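Local coordinates for protein arylmalonate decarboxylase (Bordetella bronchiseptica, PDB 3IXL) that catalyses the decarboxylation of 2-aryl-2-methylmalonates, taking up a proton to give 2-arylpropionates and CO2, at residues L122-Y126 / S187-L191; T193-I197 / S210-A214; T8-I12 / G215-V220; R26-L31 / A227-Y233. The protein carries 2 engineered substitutions. All coordinates share one frame. Residues are numbered along the deposited sequence.

Contact 1 (L122-Y126 / S187-L191); sequences LATAY and SSGGL. Engineered in segment 187-191: Ser188 (natural residue Cys). With PAC (2-phenylacetic acid), chain C.
Tyr126 lays one face of its ring over the carbonyl oxygen of Ser187, with chi1 near -45°, so that its hydroxyl reaches both the neighbouring strand end and the ligand. Tyr126 OH accepts from Ser187 OG (2.9 Å; Ser187 chi1 t) and donates to PAC O2 at 2.7 Å. The backbones pair in parallel, Thr124 opposite Ser187 (CA-CA 4.6 Å): Ser187 N donates to Ala123 O at 2.9 Å, and Ala125 N to Ser187 O at 3.2 Å. Ala125 CB packs 3.6 Å from CB of Ser188, an engineered residue, and 4.0 Å from Leu191 CD1. In two ST turns, Thr124 OG1 accepts from Tyr126 N (3.1 Å) and also bonds Asn131, while Ser188 OG accepts from Gly190 N (3.2 Å) within the type I turn 188-191. Gly189 N donates a nearly linear hydrogen bond to PAC O1 (2.8 Å), and Gly190 CA lies 3.5 Å from PAC C3', where a side chain would clash. As in parallel alpha/beta enzymes generally, the ligand pocket opens at the C-terminal ends of adjacent strands.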
loop_
_atom_site.group_PDB
_atom_site.type_symbol
_atom_site.label_atom_id
_atom_site.label_comp_id
_atom_site.label_asym_id
_atom_site.label_seq_id
_atom_site.Cartn_x
_atom_site.Cartn_y
_atom_site.Cartn_z
ATOM N N LEU A 122 12.249 -7.114 -1.937
ATOM C CA LEU A 122 11.658 -6.033 -1.140
ATOM C C LEU A 122 12.495 -4.769 -1.205
ATOM O O LEU A 122 13.698 -4.790 -0.925
ATOM C CB LEU A 122 11.529 -6.463 0.325
ATOM C CG LEU A 122 10.844 -7.797 0.639
ATOM C CD1 LEU A 122 10.781 -8.070 2.152
ATOM C CD2 LEU A 122 9.458 -7.861 0.011
ATOM N N ALA A 123 11.855 -3.659 -1.565
ATOM C CA ALA A 123 12.487 -2.345 -1.574
ATOM C C ALA A 123 11.591 -1.510 -0.688
ATOM O O ALA A 123 10.454 -1.234 -1.068
ATOM C CB ALA A 123 12.510 -1.778 -2.995
ATOM N N THR A 124 12.061 -1.135 0.502
ATOM C CA THR A 124 11.146 -0.511 1.469
ATOM C C THR A 124 11.698 0.773 2.058
ATOM O O THR A 124 12.901 1.052 1.960
ATOM C CB THR A 124 10.809 -1.427 2.656
ATOM O OG1 THR A 124 11.819 -1.265 3.664
ATOM C CG2 THR A 124 10.680 -2.896 2.235
ATOM N N ALA A 125 10.809 1.533 2.701
ATOM C CA ALA A 125 11.182 2.765 3.362
ATOM C C ALA A 125 11.617 2.515 4.807
ATOM O O ALA A 125 12.094 3.437 5.453
ATOM C CB ALA A 125 10.011 3.739 3.336
ATOM N N TYR A 126 11.439 1.287 5.294
ATOM C CA TYR A 126 11.370 1.035 6.746
ATOM C C TYR A 126 12.664 0.692 7.453
ATOM O O TYR A 126 13.669 0.354 6.824
ATOM C CB TYR A 126 10.423 -0.128 7.038
ATOM C CG TYR A 126 9.102 -0.154 6.314
ATOM C CD1 TYR A 126 8.738 -1.264 5.554
ATOM C CD2 TYR A 126 8.193 0.890 6.445
ATOM C CE1 TYR A 126 7.507 -1.322 4.916
ATOM C CE2 TYR A 126 6.952 0.848 5.803
ATOM C CZ TYR A 126 6.626 -0.272 5.045
ATOM O OH TYR A 126 5.400 -0.350 4.408
ATOM N N SER A 187 7.596 -0.951 -0.794
ATOM C CA SER A 187 6.682 -0.851 0.336
ATOM C C SER A 187 6.824 0.444 1.118
ATOM O O SER A 187 7.923 0.840 1.521
ATOM C CB SER A 187 6.811 -2.064 1.265
ATOM O OG SER A 187 5.690 -2.138 2.142
ATOM N N SER A 188 5.659 1.062 1.301
ATOM C CA SER A 188 5.340 2.241 2.121
ATOM C C SER A 188 4.494 3.176 1.305
ATOM O O SER A 188 4.928 3.686 0.267
ATOM C CB SER A 188 6.528 3.008 2.681
ATOM O OG SER A 188 6.017 4.069 3.483
ATOM N N GLY A 189 3.291 3.414 1.815
ATOM C CA GLY A 189 2.346 4.325 1.203
ATOM C C GLY A 189 2.726 5.772 1.405
ATOM O O GLY A 189 2.002 6.664 0.966
ATOM N N GLY A 190 3.854 6.018 2.063
ATOM C CA GLY A 190 4.329 7.388 2.276
ATOM C C GLY A 190 5.254 7.855 1.176
ATOM O O GLY A 190 5.574 9.036 1.094
ATOM N N LEU A 191 5.664 6.921 0.330
ATOM C CA LEU A 191 6.566 7.206 -0.775
ATOM C C LEU A 191 5.796 7.664 -2.000
ATOM O O LEU A 191 4.680 7.200 -2.257
ATOM C CB LEU A 191 7.368 5.950 -1.121
ATOM C CG LEU A 191 8.278 5.393 -0.021
ATOM C CD1 LEU A 191 8.828 4.040 -0.435
ATOM C CD2 LEU A 191 9.404 6.368 0.294
HETATM C C1 PAC C . 3.170 2.176 5.259
HETATM C C2 PAC C . 3.390 3.470 6.021
HETATM C "C1'" PAC C . 2.787 4.771 5.534
HETATM C "C2'" PAC C . 3.482 5.933 5.885
HETATM C "C3'" PAC C . 3.016 7.189 5.502
HETATM C "C4'" PAC C . 1.838 7.289 4.767
HETATM C "C5'" PAC C . 1.136 6.132 4.408
HETATM C "C6'" PAC C . 1.598 4.870 4.796
HETATM O O1 PAC C . 2.526 2.119 4.174
HETATM O O2 PAC C . 3.684 1.151 5.791
#

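Contact 2 (T193-I197 / S210-A214); sequences TLDAI and SSSPA
Around strand 208-210 of this alpha/beta fold, the N-terminal turn of helix 196-204 packs against the start of helix 211-222; helix, strand and helix follow one another within residues 193-214. The residues 193-197 lead into helix 196-204, strand 208-210 comes next, and Ser210 at its end is also the N-cap position of helix 211-222, whose first turn is closed by Ala214 N to Ser210 O at 2.8 Å. The nearest backbones are Thr193 and Ser210 (CA-CA 7.1 Å) and Leu194 and Pro213 (7.4 Å), so side chains make the contact. Thr193 adopts the p rotamer and Ser210 the t rotamer, which aims the two hydroxyls at each other across the gap; the carbonyl oxygen of Thr193 accepts from Ile197 N (3.1 Å). Leu194, in mt, points its CA-CB bond sideways, yet its end swings in until CD2 lies 3.6 Å from Pro213 CG. Ile197, also mt, extends CD1 to 3.6 Å from Ser210 CB and 3.9 Å from Pro213 CG. With Thr193 OG1 3.5 Å from Pro213 CG, three side chains converge on the proline ring, with its C-gamma exo pucker, and helix 23-27 packs against Leu194 from outside the pair. Amid this apolar packing, Thr193 OG1 and Ser210 OG share a hydrogen bond of 2.7 Å.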
loop_
_atom_site.group_PDB
_atom_site.type_symbol
_atom_site.label_atom_id
_atom_site.label_comp_id
_atom_site.label_asym_id
_atom_site.label_seq_id
_atom_site.Cartn_x
_atom_site.Cartn_y
_atom_site.Cartn_z
ATOM N N THR A 193 5.898 7.250 -5.609
ATOM C CA THR A 193 6.537 6.230 -6.431
ATOM C C THR A 193 6.077 6.183 -7.884
ATOM O O THR A 193 6.581 5.363 -8.649
ATOM C CB THR A 193 6.272 4.822 -5.855
ATOM O OG1 THR A 193 4.870 4.518 -5.940
ATOM C CG2 THR A 193 6.726 4.735 -4.398
ATOM N N LEU A 194 5.115 7.027 -8.263
ATOM C CA LEU A 194 4.488 6.861 -9.579
ATOM C C LEU A 194 5.439 6.986 -10.769
ATOM O O LEU A 194 5.253 6.302 -11.775
ATOM C CB LEU A 194 3.277 7.793 -9.747
ATOM C CG LEU A 194 2.007 7.409 -8.976
ATOM C CD1 LEU A 194 0.941 8.457 -9.198
ATOM C CD2 LEU A 194 1.490 6.049 -9.384
ATOM N N ASP A 195 6.444 7.851 -10.670
ATOM C CA ASP A 195 7.407 7.995 -11.767
ATOM C C ASP A 195 8.494 6.922 -11.709
ATOM O O ASP A 195 9.113 6.603 -12.728
ATOM C CB ASP A 195 8.027 9.391 -11.766
ATOM C CG ASP A 195 7.044 10.475 -12.177
ATOM O OD1 ASP A 195 6.074 10.177 -12.903
ATOM O OD2 ASP A 195 7.254 11.635 -11.781
ATOM N N ALA A 196 8.699 6.341 -10.529
ATOM C CA ALA A 196 9.704 5.284 -10.366
ATOM C C ALA A 196 9.278 3.964 -10.986
ATOM O O ALA A 196 10.091 3.270 -11.611
ATOM C CB ALA A 196 10.050 5.089 -8.890
ATOM N N ILE A 197 8.007 3.609 -10.806
ATOM C CA ILE A 197 7.503 2.296 -11.218
ATOM C C ILE A 197 7.766 1.957 -12.698
ATOM O O ILE A 197 8.384 0.929 -12.973
ATOM C CB ILE A 197 6.000 2.107 -10.870
ATOM C CG1 ILE A 197 5.783 2.176 -9.354
ATOM C CG2 ILE A 197 5.473 0.778 -11.433
ATOM C CD1 ILE A 197 4.322 2.443 -8.983
ATOM N N SER A 210 3.688 -1.314 -5.798
ATOM C CA SER A 210 4.040 -0.239 -4.879
ATOM C C SER A 210 2.852 0.022 -3.961
ATOM O O SER A 210 1.712 0.060 -4.429
ATOM C CB SER A 210 4.409 1.018 -5.668
ATOM O OG SER A 210 4.730 2.081 -4.797
ATOM N N SER A 211 3.122 0.223 -2.672
ATOM C CA SER A 211 2.057 0.364 -1.656
ATOM C C SER A 211 0.922 1.339 -2.009
ATOM O O SER A 211 -0.247 0.946 -2.029
ATOM C CB SER A 211 2.657 0.792 -0.310
ATOM O OG SER A 211 3.366 -0.255 0.298
ATOM N N SER A 212 1.249 2.606 -2.229
ATOM C CA SER A 212 0.195 3.603 -2.433
ATOM C C SER A 212 -0.613 3.321 -3.709
ATOM O O SER A 212 -1.834 3.198 -3.662
ATOM C CB SER A 212 0.760 5.020 -2.398
ATOM O OG SER A 212 -0.284 5.968 -2.439
ATOM N N PRO A 213 0.064 3.195 -4.866
ATOM C CA PRO A 213 -0.682 2.885 -6.083
ATOM C C PRO A 213 -1.489 1.582 -5.971
ATOM O O PRO A 213 -2.642 1.543 -6.402
ATOM C CB PRO A 213 0.418 2.799 -7.150
ATOM C CG PRO A 213 1.505 3.688 -6.602
ATOM C CD PRO A 213 1.502 3.391 -5.143
ATOM N N ALA A 214 -0.919 0.536 -5.376
ATOM C CA ALA A 214 -1.676 -0.712 -5.198
ATOM C C ALA A 214 -2.900 -0.484 -4.315
ATOM O O ALA A 214 -3.958 -1.048 -4.579
ATOM C CB ALA A 214 -0.796 -1.810 -4.612
#

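Contact 3 (T8-I12 / G215-V220); sequences TIGMI and GFWDAV
No hydrogen bond crosses between strand 8-12 and helix 215-220; aliphatic and aromatic packing joins them. The strand is extended and the helix regular, its turns held by Ala219 N to Gly215 O (3.0 Å) and Val220 N to Phe216 O (2.9 Å). Their axes approach to 9.6 Å with 136° between their N-to-C directions, and Ile9 and Ala219 are the nearest residues (CA-CA 7.0 Å). Aliphatic contacts form at the N-terminal end of the strand, where Ile9 (mt) places CG2 3.7 Å from Ala219 CB and CD1 3.8 Å from Val220 CG2. Two residues on, Met11 points to the same side. Its contacts are partly aromatic: the extended mtt side chain carries CE over a face of the Phe216 ring, 3.8 Å from the centroid and 24° off the normal, a CH-pi contact, while SD lies obliquely at 4.2 Å from that centroid, a Met-aromatic contact. Met11 CE also meets Ala219 CB at 4.1 Å, the small alanine letting both strand residues close in. Phe33, from strand 33-37, meets the Phe216 ring edge-to-face. The pairing illustrates how a helix from the far end of the sequence covers a face of a parallel sheet in an alpha/beta fold.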
loop_
_atom_site.group_PDB
_atom_site.type_symbol
_atom_site.label_atom_id
_atom_site.label_comp_id
_atom_site.label_asym_id
_atom_site.label_seq_id
_atom_site.Cartn_x
_atom_site.Cartn_y
_atom_site.Cartn_z
ATOM N N THR A 8 -18.181 6.995 -3.858
ATOM C CA THR A 8 -17.060 7.614 -3.169
ATOM C C THR A 8 -16.201 6.505 -2.567
ATOM O O THR A 8 -16.722 5.521 -2.051
ATOM C CB THR A 8 -17.577 8.548 -2.076
ATOM O OG1 THR A 8 -18.373 9.578 -2.685
ATOM C CG2 THR A 8 -16.452 9.191 -1.343
ATOM N N ILE A 9 -14.885 6.644 -2.676
ATOM C CA ILE A 9 -13.978 5.681 -2.054
ATOM C C ILE A 9 -13.352 6.327 -0.827
ATOM O O ILE A 9 -12.757 7.403 -0.931
ATOM C CB ILE A 9 -12.907 5.197 -3.050
ATOM C CG1 ILE A 9 -13.578 4.342 -4.133
ATOM C CG2 ILE A 9 -11.802 4.410 -2.323
ATOM C CD1 ILE A 9 -12.709 4.039 -5.325
ATOM N N GLY A 10 -13.512 5.689 0.327
ATOM C CA GLY A 10 -13.003 6.227 1.578
ATOM C C GLY A 10 -11.664 5.630 1.963
ATOM O O GLY A 10 -11.453 4.415 1.800
ATOM N N MET A 11 -10.780 6.470 2.495
ATOM C CA MET A 11 -9.415 6.048 2.852
ATOM C C MET A 11 -9.031 6.504 4.243
ATOM O O MET A 11 -9.160 7.681 4.564
ATOM C CB MET A 11 -8.425 6.579 1.817
ATOM C CG MET A 11 -8.630 5.901 0.479
ATOM S SD MET A 11 -7.465 6.414 -0.782
ATOM C CE MET A 11 -7.647 5.030 -1.921
ATOM N N ILE A 12 -8.569 5.569 5.064
ATOM C CA ILE A 12 -8.020 5.876 6.378
ATOM C C ILE A 12 -6.510 6.014 6.196
ATOM O O ILE A 12 -5.857 5.071 5.735
ATOM C CB ILE A 12 -8.349 4.772 7.402
ATOM C CG1 ILE A 12 -9.863 4.544 7.499
ATOM C CG2 ILE A 12 -7.778 5.145 8.774
ATOM C CD1 ILE A 12 -10.233 3.284 8.257
ATOM N N GLY A 215 -2.761 0.353 -3.283
ATOM C CA GLY A 215 -3.904 0.683 -2.424
ATOM C C GLY A 215 -5.049 1.284 -3.225
ATOM O O GLY A 215 -6.214 0.918 -3.034
ATOM N N PHE A 216 -4.723 2.207 -4.127
ATOM C CA PHE A 216 -5.740 2.789 -5.002
ATOM C C PHE A 216 -6.355 1.760 -5.931
ATOM O O PHE A 216 -7.566 1.683 -6.054
ATOM C CB PHE A 216 -5.166 3.962 -5.806
ATOM C CG PHE A 216 -5.086 5.232 -5.019
ATOM C CD1 PHE A 216 -3.937 5.562 -4.317
ATOM C CD2 PHE A 216 -6.193 6.076 -4.939
ATOM C CE1 PHE A 216 -3.876 6.723 -3.553
ATOM C CE2 PHE A 216 -6.149 7.244 -4.181
ATOM C CZ PHE A 216 -4.998 7.568 -3.484
ATOM N N TRP A 217 -5.503 0.969 -6.574
ATOM C CA TRP A 217 -5.955 -0.058 -7.504
ATOM C C TRP A 217 -6.931 -1.007 -6.806
ATOM O O TRP A 217 -7.983 -1.364 -7.342
ATOM C CB TRP A 217 -4.722 -0.817 -8.013
ATOM C CG TRP A 217 -5.036 -2.035 -8.826
ATOM C CD1 TRP A 217 -5.326 -2.078 -10.157
ATOM C CD2 TRP A 217 -5.056 -3.387 -8.360
ATOM N NE1 TRP A 217 -5.547 -3.384 -10.548
ATOM C CE2 TRP A 217 -5.388 -4.204 -9.459
ATOM C CE3 TRP A 217 -4.836 -3.986 -7.114
ATOM C CZ2 TRP A 217 -5.510 -5.595 -9.346
ATOM C CZ3 TRP A 217 -4.958 -5.365 -7.004
ATOM C CH2 TRP A 217 -5.290 -6.152 -8.114
ATOM N N ASP A 218 -6.577 -1.403 -5.594
ATOM C CA ASP A 218 -7.340 -2.378 -4.831
ATOM C C ASP A 218 -8.657 -1.800 -4.324
ATOM O O ASP A 218 -9.678 -2.498 -4.313
ATOM C CB ASP A 218 -6.465 -2.859 -3.671
ATOM C CG ASP A 218 -7.184 -3.785 -2.728
ATOM O OD1 ASP A 218 -7.438 -3.366 -1.569
ATOM O OD2 ASP A 218 -7.444 -4.943 -3.131
ATOM N N ALA A 219 -8.644 -0.531 -3.907
ATOM C CA ALA A 219 -9.873 0.136 -3.480
ATOM C C ALA A 219 -10.839 0.295 -4.649
ATOM O O ALA A 219 -12.046 0.079 -4.509
ATOM C CB ALA A 219 -9.552 1.489 -2.871
ATOM N N VAL A 220 -10.299 0.649 -5.813
ATOM C CA VAL A 220 -11.119 0.799 -7.015
ATOM C C VAL A 220 -11.670 -0.556 -7.451
ATOM O O VAL A 220 -12.824 -0.664 -7.884
ATOM C CB VAL A 220 -10.333 1.503 -8.142
ATOM C CG1 VAL A 220 -11.091 1.472 -9.450
ATOM C CG2 VAL A 220 -10.028 2.937 -7.739
#

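Contact 4 (R26-L31 / A227-Y233); sequences RLYPDL and AKARPGY
The end of helix 23-27, with the type I turn Tyr28-Leu31 that follows it, packs against the loop between helices 211-222 and 235-238: the last helical residues Arg26 and Leu27 and the turn together receive residues 227-233. The CA atoms nearest each other are those of Leu27 and Ala229, 5.0 Å apart. Leu27 O receives Arg230 N at 3.0 Å, while Ala229 CA makes a CA-H...O contact with the same oxygen (3.2 Å). The methyl of Ala229 is a small bump over a face of the Tyr28 ring, CB standing 4.1 Å from the centroid in a CH-pi contact; Tyr28 takes chi1 m. Towards one end of the loop, Leu31 CD1 meets Ala227 CB at 4.0 Å. Towards the other, Leu27 (mt) brings CD2 to 3.5 Å from Tyr233 CD1, and Arg26 CB faces Tyr233 OH (3.7 Å), its guanidinium being engaged by Asp195. Pro29 CG packs against one face of the guanidinium of Arg230, 3.6 Å from CZ. Remaining gaps hold water: one joins Leu27 O and Lys228 O, another Tyr28 OH and Ala227 O, and a third links Asp30 OD2 to Arg230 NH2, lying 2.7 Å from each.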
loop_
_atom_site.group_PDB
_atom_site.type_symbol
_atom_site.label_atom_id
_atom_site.label_comp_id
_atom_site.label_asym_id
_atom_site.label_seq_id
_atom_site.Cartn_x
_atom_site.Cartn_y
_atom_site.Cartn_z
ATOM N N ARG A 26 -3.692 11.474 -9.852
ATOM C CA ARG A 26 -2.943 11.114 -11.043
ATOM C C ARG A 26 -3.439 9.798 -11.643
ATOM O O ARG A 26 -3.680 9.699 -12.842
ATOM C CB ARG A 26 -1.457 11.050 -10.690
ATOM C CG ARG A 26 -0.871 12.431 -10.352
ATOM C CD ARG A 26 0.521 12.359 -9.734
ATOM N NE ARG A 26 1.531 11.972 -10.713
ATOM C CZ ARG A 26 2.789 11.647 -10.414
ATOM N NH1 ARG A 26 3.203 11.637 -9.148
ATOM N NH2 ARG A 26 3.630 11.314 -11.386
ATOM N N LEU A 27 -3.645 8.800 -10.794
ATOM C CA LEU A 27 -4.101 7.493 -11.261
ATOM C C LEU A 27 -5.541 7.498 -11.748
ATOM O O LEU A 27 -5.857 6.939 -12.802
ATOM C CB LEU A 27 -3.974 6.456 -10.143
ATOM C CG LEU A 27 -2.564 6.073 -9.706
ATOM C CD1 LEU A 27 -2.631 5.287 -8.405
ATOM C CD2 LEU A 27 -1.895 5.265 -10.791
ATOM N N TYR A 28 -6.411 8.107 -10.946
ATOM C CA TYR A 28 -7.849 8.070 -11.161
ATOM C C TYR A 28 -8.419 9.477 -11.028
ATOM O O TYR A 28 -9.175 9.749 -10.094
ATOM C CB TYR A 28 -8.503 7.134 -10.135
ATOM C CG TYR A 28 -8.060 5.686 -10.228
ATOM C CD1 TYR A 28 -7.136 5.165 -9.329
ATOM C CD2 TYR A 28 -8.593 4.833 -11.200
ATOM C CE1 TYR A 28 -6.734 3.834 -9.397
ATOM C CE2 TYR A 28 -8.202 3.501 -11.283
ATOM C CZ TYR A 28 -7.279 3.004 -10.369
ATOM O OH TYR A 28 -6.862 1.688 -10.431
ATOM N N PRO A 29 -8.075 10.377 -11.974
ATOM C CA PRO A 29 -8.452 11.784 -11.832
ATOM C C PRO A 29 -9.953 12.022 -11.799
ATOM O O PRO A 29 -10.388 13.039 -11.258
ATOM C CB PRO A 29 -7.861 12.450 -13.082
ATOM C CG PRO A 29 -7.552 11.355 -14.014
ATOM C CD PRO A 29 -7.287 10.135 -13.198
ATOM N N ASP A 30 -10.732 11.096 -12.348
ATOM C CA ASP A 30 -12.185 11.286 -12.396
ATOM C C ASP A 30 -12.963 10.498 -11.341
ATOM O O ASP A 30 -14.188 10.411 -11.398
ATOM C CB ASP A 30 -12.698 11.057 -13.812
ATOM C CG ASP A 30 -12.104 12.056 -14.812
ATOM O OD1 ASP A 30 -11.669 13.161 -14.394
ATOM O OD2 ASP A 30 -12.076 11.735 -16.014
ATOM N N LEU A 31 -12.249 9.951 -10.357
ATOM C CA LEU A 31 -12.890 9.278 -9.230
ATOM C C LEU A 31 -12.794 10.115 -7.957
ATOM O O LEU A 31 -11.761 10.735 -7.711
ATOM C CB LEU A 31 -12.274 7.899 -8.991
ATOM C CG LEU A 31 -12.420 6.854 -10.091
ATOM C CD1 LEU A 31 -11.948 5.516 -9.541
ATOM C CD2 LEU A 31 -13.846 6.733 -10.607
ATOM N N ALA A 227 -13.293 0.599 -13.072
ATOM C CA ALA A 227 -12.634 1.829 -13.514
ATOM C C ALA A 227 -11.154 1.573 -13.761
ATOM O O ALA A 227 -10.519 0.815 -13.025
ATOM C CB ALA A 227 -12.821 2.939 -12.488
ATOM N N LYS A 228 -10.617 2.188 -14.809
ATOM C CA LYS A 228 -9.219 1.968 -15.188
ATOM C C LYS A 228 -8.393 3.223 -14.961
ATOM O O LYS A 228 -8.883 4.342 -15.110
ATOM C CB LYS A 228 -9.108 1.494 -16.645
ATOM C CG LYS A 228 -9.805 0.155 -16.943
ATOM C CD LYS A 228 -9.346 -0.993 -16.027
ATOM C CE LYS A 228 -10.191 -2.244 -16.253
ATOM N NZ LYS A 228 -10.231 -3.152 -15.075
ATOM N N ALA A 229 -7.138 3.029 -14.574
ATOM C CA ALA A 229 -6.251 4.155 -14.325
ATOM C C ALA A 229 -5.733 4.748 -15.630
ATOM O O ALA A 229 -5.721 4.081 -16.674
ATOM C CB ALA A 229 -5.076 3.725 -13.454
ATOM N N ARG A 230 -5.285 5.994 -15.550
ATOM C CA ARG A 230 -4.537 6.595 -16.643
ATOM C C ARG A 230 -3.297 5.733 -16.901
ATOM O O ARG A 230 -2.801 5.090 -15.973
ATOM C CB ARG A 230 -4.159 8.033 -16.293
ATOM C CG ARG A 230 -5.356 8.987 -16.238
ATOM C CD ARG A 230 -5.868 9.352 -17.645
ATOM N NE ARG A 230 -6.995 10.286 -17.595
ATOM C CZ ARG A 230 -6.879 11.611 -17.563
ATOM N NH1 ARG A 230 -5.686 12.189 -17.586
ATOM N NH2 ARG A 230 -7.968 12.370 -17.516
ATOM N N PRO A 231 -2.813 5.680 -18.157
ATOM C CA PRO A 231 -1.720 4.764 -18.495
ATOM C C PRO A 231 -0.347 5.235 -18.029
ATOM O O PRO A 231 -0.147 6.425 -17.799
ATOM C CB PRO A 231 -1.765 4.725 -20.027
ATOM C CG PRO A 231 -2.271 6.054 -20.394
ATOM C CD PRO A 231 -3.265 6.449 -19.332
ATOM N N GLY A 232 0.579 4.288 -17.908
ATOM C CA GLY A 232 1.984 4.594 -17.636
ATOM C C GLY A 232 2.424 4.498 -16.188
ATOM O O GLY A 232 3.512 4.971 -15.833
ATOM N N TYR A 233 1.588 3.897 -15.342
ATOM C CA TYR A 233 1.923 3.780 -13.922
ATOM C C TYR A 233 2.249 2.353 -13.506
ATOM O O TYR A 233 2.273 2.044 -12.308
ATOM C CB TYR A 233 0.801 4.343 -13.051
ATOM C CG TYR A 233 0.532 5.799 -13.301
ATOM C CD1 TYR A 233 -0.660 6.211 -13.883
ATOM C CD2 TYR A 233 1.471 6.764 -12.966
ATOM C CE1 TYR A 233 -0.917 7.552 -14.113
ATOM C CE2 TYR A 233 1.225 8.115 -13.185
ATOM C CZ TYR A 233 0.029 8.497 -13.764
ATOM O OH TYR A 233 -0.224 9.827 -13.988
HETATM O O HOH W 1 -8.376 7.013 -14.702
HETATM O O HOH W 2 -8.064 -0.078 -12.060
HETATM O O HOH W 3 -10.402 11.249 -18.084
#

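In the fold
Two four-stranded parallel sheets organise the chain, and helix 211-222 ties them together. It starts in contact 2, beside the sheet of strands 119-124 and 183-187 that carries contact 1, and continues into contact 3 against strand 8-13 of the other sheet. Contact 1 precedes contact 2 along the sequence; both are nested inside the crossing loops of contacts 3 and 4. Centres of contacts 1 and 2 lie about 10 Å apart, joined by a probable hydrogen bond between Ser188 N and Ser211 OG. Contact 4 is near the surface; its centre lies about 12 Å from those of contacts 2 and 3, which it meets through the Asp195-Arg26 salt bridge and Val220. Packing thus runs from the ligand site through contact 2 to contact 4, and on to contact 3.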